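MaoC family protein (PDB 3KHP) probably catalyses the reversible dehydration of (3R)-hydroxyacyl thioesters to enoyl thioesters, as a hydratase 2-type member of the MaoC family. Local coordinates at residues Ala115-Ile127 against Ile137-Ser149. Sequence-based numbering, arbitrary orientation.
Sequences AGKLSVVTEVADI and IVVLRGRGCDPES
Glu123 and Arg141 both set CG trans to the backbone N (chi1 -176° and 177°), and since cross-strand pairing in an antiparallel beta hairpin already puts them on one face, their chains run side by side; a bend at chi3 of Arg141 then brings NH1 to the carboxylate. The salt bridge joins Glu123 OE1 to Arg141 NH1 at 3.0 Å. OE1 lies at the guanidinium edge, but the two planes are turned 72° apart and the hydrogen bond is weak, while Ala125 CB sits over one guanidinium face, offset toward its rim. The hairpin pairs strands 116-129 and 136-145 within the long antiparallel sheet of this double hot dog fold, with strand 36-40 bordering the first and strand 152-162 the second.

From Ser119-Cys145 to Glu123-Arg141, hydrogen-bonded pairs alternate with non-hydrogen-bonded ones. Val120 and Thr122 pair with Gly144 and Gly142, their side chains on the buried side, where Leu118 CD2 lies 3.5 Å from Cys145 O; Thr122 OG1 hydrogen-bonds with Thr33 OG1. The regular pairing breaks at a classic beta bulge: Ala125 and Asp126 both face Val139, whose O accepts a short bond from Ala125 N (2.6 Å) and a weak one from Asp126 N (3.3 Å). Val139 N returns a bond to Asp126 O, and Val139 CG1 packs against Ala125 CB at 3.9 Å. Past the Ser119-Cys145 pair, Pro147 CD rests 3.5 Å from Lys117 O, and a water donates to both Lys117 O and Asp146 OD1. The other oxygen, Asp146 OD2, closes an Asx motif, met from opposite faces of its carboxylate plane by Ser149 N and Ser149 OG.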
loop_
_atom_site.group_PDB
_atom_site.type_symbol
_atom_site.label_atom_id
_atom_site.label_comp_id
_atom_site.label_asym_id
_atom_site.label_seq_id
_atom_site.Cartn_x
_atom_site.Cartn_y
_atom_site.Cartn_z
ATOM N N ALA A 115 10.644 -9.245 -8.323
ATOM C CA ALA A 115 11.767 -8.437 -7.868
ATOM C C ALA A 115 12.720 -8.285 -9.050
ATOM O O ALA A 115 12.965 -9.261 -9.764
ATOM C CB ALA A 115 12.514 -9.115 -6.735
ATOM N N GLY A 116 13.284 -7.097 -9.223
ATOM C CA GLY A 116 14.263 -6.871 -10.270
ATOM C C GLY A 116 14.759 -5.443 -10.406
ATOM O O GLY A 116 14.595 -4.612 -9.511
ATOM N N LYS A 117 15.352 -5.177 -11.560
ATOM C CA LYS A 117 15.933 -3.890 -11.895
ATOM C C LYS A 117 15.667 -3.600 -13.366
ATOM O O LYS A 117 15.647 -4.528 -14.200
ATOM C CB LYS A 117 17.444 -3.901 -11.715
ATOM C CG LYS A 117 17.973 -4.644 -10.496
ATOM C CD LYS A 117 19.507 -4.471 -10.384
ATOM C CE LYS A 117 20.056 -4.953 -9.020
ATOM N NZ LYS A 117 19.209 -6.041 -8.394
ATOM N N LEU A 118 15.482 -2.314 -13.685
ATOM C CA LEU A 118 15.515 -1.876 -15.079
ATOM C C LEU A 118 16.328 -0.599 -15.243
ATOM O O LEU A 118 16.363 0.246 -14.368
ATOM C CB LEU A 118 14.118 -1.642 -15.633
ATOM C CG LEU A 118 13.186 -2.787 -15.895
ATOM C CD1 LEU A 118 11.814 -2.187 -16.259
ATOM C CD2 LEU A 118 13.738 -3.714 -16.991
ATOM N N SER A 119 16.977 -0.509 -16.393
ATOM C CA SER A 119 17.698 0.646 -16.854
ATOM C C SER A 119 16.720 1.358 -17.755
ATOM O O SER A 119 16.346 0.830 -18.806
ATOM C CB SER A 119 18.912 0.181 -17.681
ATOM O OG SER A 119 19.519 1.263 -18.371
ATOM N N VAL A 120 16.278 2.532 -17.326
ATOM C CA VAL A 120 15.199 3.224 -17.973
ATOM C C VAL A 120 15.726 4.522 -18.592
ATOM O O VAL A 120 16.410 5.295 -17.943
ATOM C CB VAL A 120 14.058 3.517 -16.984
ATOM C CG1 VAL A 120 12.930 4.246 -17.663
ATOM C CG2 VAL A 120 13.549 2.207 -16.367
ATOM N N VAL A 121 15.414 4.711 -19.868
ATOM C CA VAL A 121 15.722 5.921 -20.595
ATOM C C VAL A 121 14.425 6.474 -21.099
ATOM O O VAL A 121 13.562 5.712 -21.519
ATOM C CB VAL A 121 16.652 5.636 -21.796
ATOM C CG1 VAL A 121 16.702 6.841 -22.747
ATOM C CG2 VAL A 121 18.063 5.186 -21.295
ATOM N N THR A 122 14.274 7.795 -21.038
ATOM C CA THR A 122 13.069 8.437 -21.543
ATOM C C THR A 122 13.350 9.474 -22.645
ATOM O O THR A 122 14.493 9.890 -22.895
ATOM C CB THR A 122 12.294 9.138 -20.416
ATOM O OG1 THR A 122 13.017 10.292 -20.001
ATOM C CG2 THR A 122 12.103 8.212 -19.230
ATOM N N GLU A 123 12.277 9.914 -23.279
ATOM C CA GLU A 123 12.406 10.694 -24.480
ATOM C C GLU A 123 11.178 11.521 -24.800
ATOM O O GLU A 123 10.045 11.076 -24.640
ATOM C CB GLU A 123 12.634 9.735 -25.629
ATOM C CG GLU A 123 12.890 10.440 -26.940
ATOM C CD GLU A 123 13.081 9.472 -28.084
ATOM O OE1 GLU A 123 13.131 8.208 -27.842
ATOM O OE2 GLU A 123 13.167 10.003 -29.214
ATOM N N VAL A 124 11.413 12.712 -25.302
ATOM C CA VAL A 124 10.333 13.528 -25.818
ATOM C C VAL A 124 9.993 12.989 -27.190
ATOM O O VAL A 124 10.748 13.171 -28.135
ATOM C CB VAL A 124 10.738 15.019 -25.900
ATOM C CG1 VAL A 124 9.563 15.855 -26.344
ATOM C CG2 VAL A 124 11.284 15.477 -24.576
ATOM N N ALA A 125 8.876 12.282 -27.281
ATOM C CA ALA A 125 8.501 11.616 -28.506
ATOM C C ALA A 125 7.914 12.599 -29.474
ATOM O O ALA A 125 8.134 12.488 -30.667
ATOM C CB ALA A 125 7.481 10.496 -28.256
ATOM N N ASP A 126 7.118 13.523 -28.966
ATOM C CA ASP A 126 6.398 14.432 -29.837
ATOM C C ASP A 126 5.919 15.622 -29.043
ATOM O O ASP A 126 5.704 15.530 -27.815
ATOM C CB ASP A 126 5.228 13.743 -30.546
ATOM C CG ASP A 126 4.793 14.472 -31.827
ATOM O OD1 ASP A 126 5.545 15.355 -32.301
ATOM O OD2 ASP A 126 3.703 14.171 -32.382
ATOM N N ILE A 127 5.848 16.754 -29.753
ATOM C CA ILE A 127 5.260 17.988 -29.252
ATOM C C ILE A 127 4.350 18.570 -30.335
ATOM O O ILE A 127 4.764 18.739 -31.488
ATOM C CB ILE A 127 6.308 19.018 -28.813
ATOM C CG1 ILE A 127 7.282 18.415 -27.809
ATOM C CG2 ILE A 127 5.626 20.188 -28.166
ATOM C CD1 ILE A 127 8.052 19.445 -27.037
ATOM N N ILE A 137 0.130 19.503 -26.817
ATOM C CA ILE A 137 0.249 18.081 -26.542
ATOM C C ILE A 137 1.721 17.649 -26.432
ATOM O O ILE A 137 2.503 17.860 -27.363
ATOM C CB ILE A 137 -0.381 17.224 -27.675
ATOM C CG1 ILE A 137 -1.874 17.528 -27.860
ATOM C CG2 ILE A 137 -0.193 15.722 -27.394
ATOM C CD1 ILE A 137 -2.504 16.656 -28.931
ATOM N N VAL A 138 2.089 17.021 -25.319
ATOM C CA VAL A 138 3.439 16.541 -25.117
ATOM C C VAL A 138 3.429 15.008 -24.954
ATOM O O VAL A 138 2.626 14.481 -24.186
ATOM C CB VAL A 138 4.026 17.158 -23.900
ATOM C CG1 VAL A 138 5.422 16.624 -23.674
ATOM C CG2 VAL A 138 4.063 18.628 -24.066
ATOM N N VAL A 139 4.302 14.313 -25.688
ATOM C CA VAL A 139 4.368 12.849 -25.647
ATOM C C VAL A 139 5.732 12.381 -25.179
ATOM O O VAL A 139 6.749 12.690 -25.781
ATOM C CB VAL A 139 3.978 12.202 -26.991
ATOM C CG1 VAL A 139 3.894 10.664 -26.860
ATOM C CG2 VAL A 139 2.658 12.728 -27.429
ATOM N N LEU A 140 5.731 11.657 -24.068
ATOM C CA LEU A 140 6.944 11.165 -23.443
ATOM C C LEU A 140 6.972 9.636 -23.556
ATOM O O LEU A 140 5.957 8.991 -23.423
ATOM C CB LEU A 140 7.021 11.643 -21.996
ATOM C CG LEU A 140 6.709 13.135 -21.777
ATOM C CD1 LEU A 140 6.663 13.475 -20.286
ATOM C CD2 LEU A 140 7.718 14.024 -22.500
ATOM N N ARG A 141 8.132 9.065 -23.840
ATOM C CA ARG A 141 8.219 7.657 -24.129
ATOM C C ARG A 141 9.287 7.104 -23.271
ATOM O O ARG A 141 10.357 7.667 -23.241
ATOM C CB ARG A 141 8.604 7.388 -25.584
ATOM C CG ARG A 141 8.779 5.885 -25.877
ATOM C CD ARG A 141 9.606 5.593 -27.101
ATOM N NE ARG A 141 8.916 5.941 -28.325
ATOM C CZ ARG A 141 9.390 6.747 -29.279
ATOM N NH1 ARG A 141 10.587 7.322 -29.192
ATOM N NH2 ARG A 141 8.635 6.976 -30.342
ATOM N N GLY A 142 9.005 5.993 -22.587
ATOM C CA GLY A 142 9.986 5.354 -21.720
ATOM C C GLY A 142 10.370 3.984 -22.244
ATOM O O GLY A 142 9.551 3.284 -22.748
ATOM N N ARG A 143 11.616 3.610 -22.088
ATOM C CA ARG A 143 12.112 2.326 -22.523
ATOM C C ARG A 143 12.910 1.747 -21.394
ATOM O O ARG A 143 13.881 2.382 -20.959
ATOM C CB ARG A 143 13.049 2.445 -23.736
ATOM C CG ARG A 143 12.370 2.566 -25.055
ATOM C CD ARG A 143 13.432 2.881 -26.212
ATOM N NE ARG A 143 14.345 1.756 -26.397
ATOM C CZ ARG A 143 14.037 0.660 -27.069
ATOM N NH1 ARG A 143 12.853 0.546 -27.646
ATOM N NH2 ARG A 143 14.914 -0.334 -27.159
ATOM N N GLY A 144 12.532 0.541 -20.957
ATOM C CA GLY A 144 13.242 -0.130 -19.885
ATOM C C GLY A 144 13.851 -1.455 -20.308
ATOM O O GLY A 144 13.148 -2.307 -20.813
ATOM N N CYS A 145 15.137 -1.627 -20.035
ATOM C CA CYS A 145 15.921 -2.788 -20.423
ATOM C C CYS A 145 16.537 -3.460 -19.203
ATOM O O CYS A 145 16.893 -2.795 -18.216
ATOM C CB CYS A 145 17.098 -2.351 -21.325
ATOM S SG CYS A 145 16.594 -1.654 -22.884
ATOM N N ASP A 146 16.704 -4.779 -19.279
ATOM C CA ASP A 146 17.441 -5.520 -18.242
ATOM C C ASP A 146 18.896 -5.048 -18.265
ATOM O O ASP A 146 19.556 -5.135 -19.291
ATOM C CB ASP A 146 17.345 -7.031 -18.516
ATOM C CG ASP A 146 18.176 -7.864 -17.558
ATOM O OD1 ASP A 146 17.833 -8.010 -16.355
ATOM O OD2 ASP A 146 19.211 -8.375 -18.020
ATOM N N PRO A 147 19.404 -4.526 -17.146
ATOM C CA PRO A 147 20.792 -4.055 -17.059
ATOM C C PRO A 147 21.908 -5.020 -17.549
ATOM O O PRO A 147 22.903 -4.565 -18.111
ATOM C CB PRO A 147 20.986 -3.806 -15.555
ATOM C CG PRO A 147 19.626 -3.584 -15.025
ATOM C CD PRO A 147 18.706 -4.403 -15.855
ATOM N N GLU A 148 21.785 -6.318 -17.310
ATOM C CA GLU A 148 22.895 -7.217 -17.666
ATOM C C GLU A 148 22.843 -7.400 -19.185
ATOM O O GLU A 148 23.786 -7.013 -19.886
ATOM C CB GLU A 148 22.847 -8.555 -16.897
ATOM N N SER A 149 21.708 -7.891 -19.688
ATOM C CA SER A 149 21.585 -8.276 -21.082
ATOM C C SER A 149 21.319 -7.133 -22.051
ATOM O O SER A 149 21.470 -7.327 -23.265
ATOM C CB SER A 149 20.518 -9.367 -21.246
ATOM O OG SER A 149 19.212 -8.898 -20.950
HETATM O O HOH W 1 15.205 -7.103 -15.718
#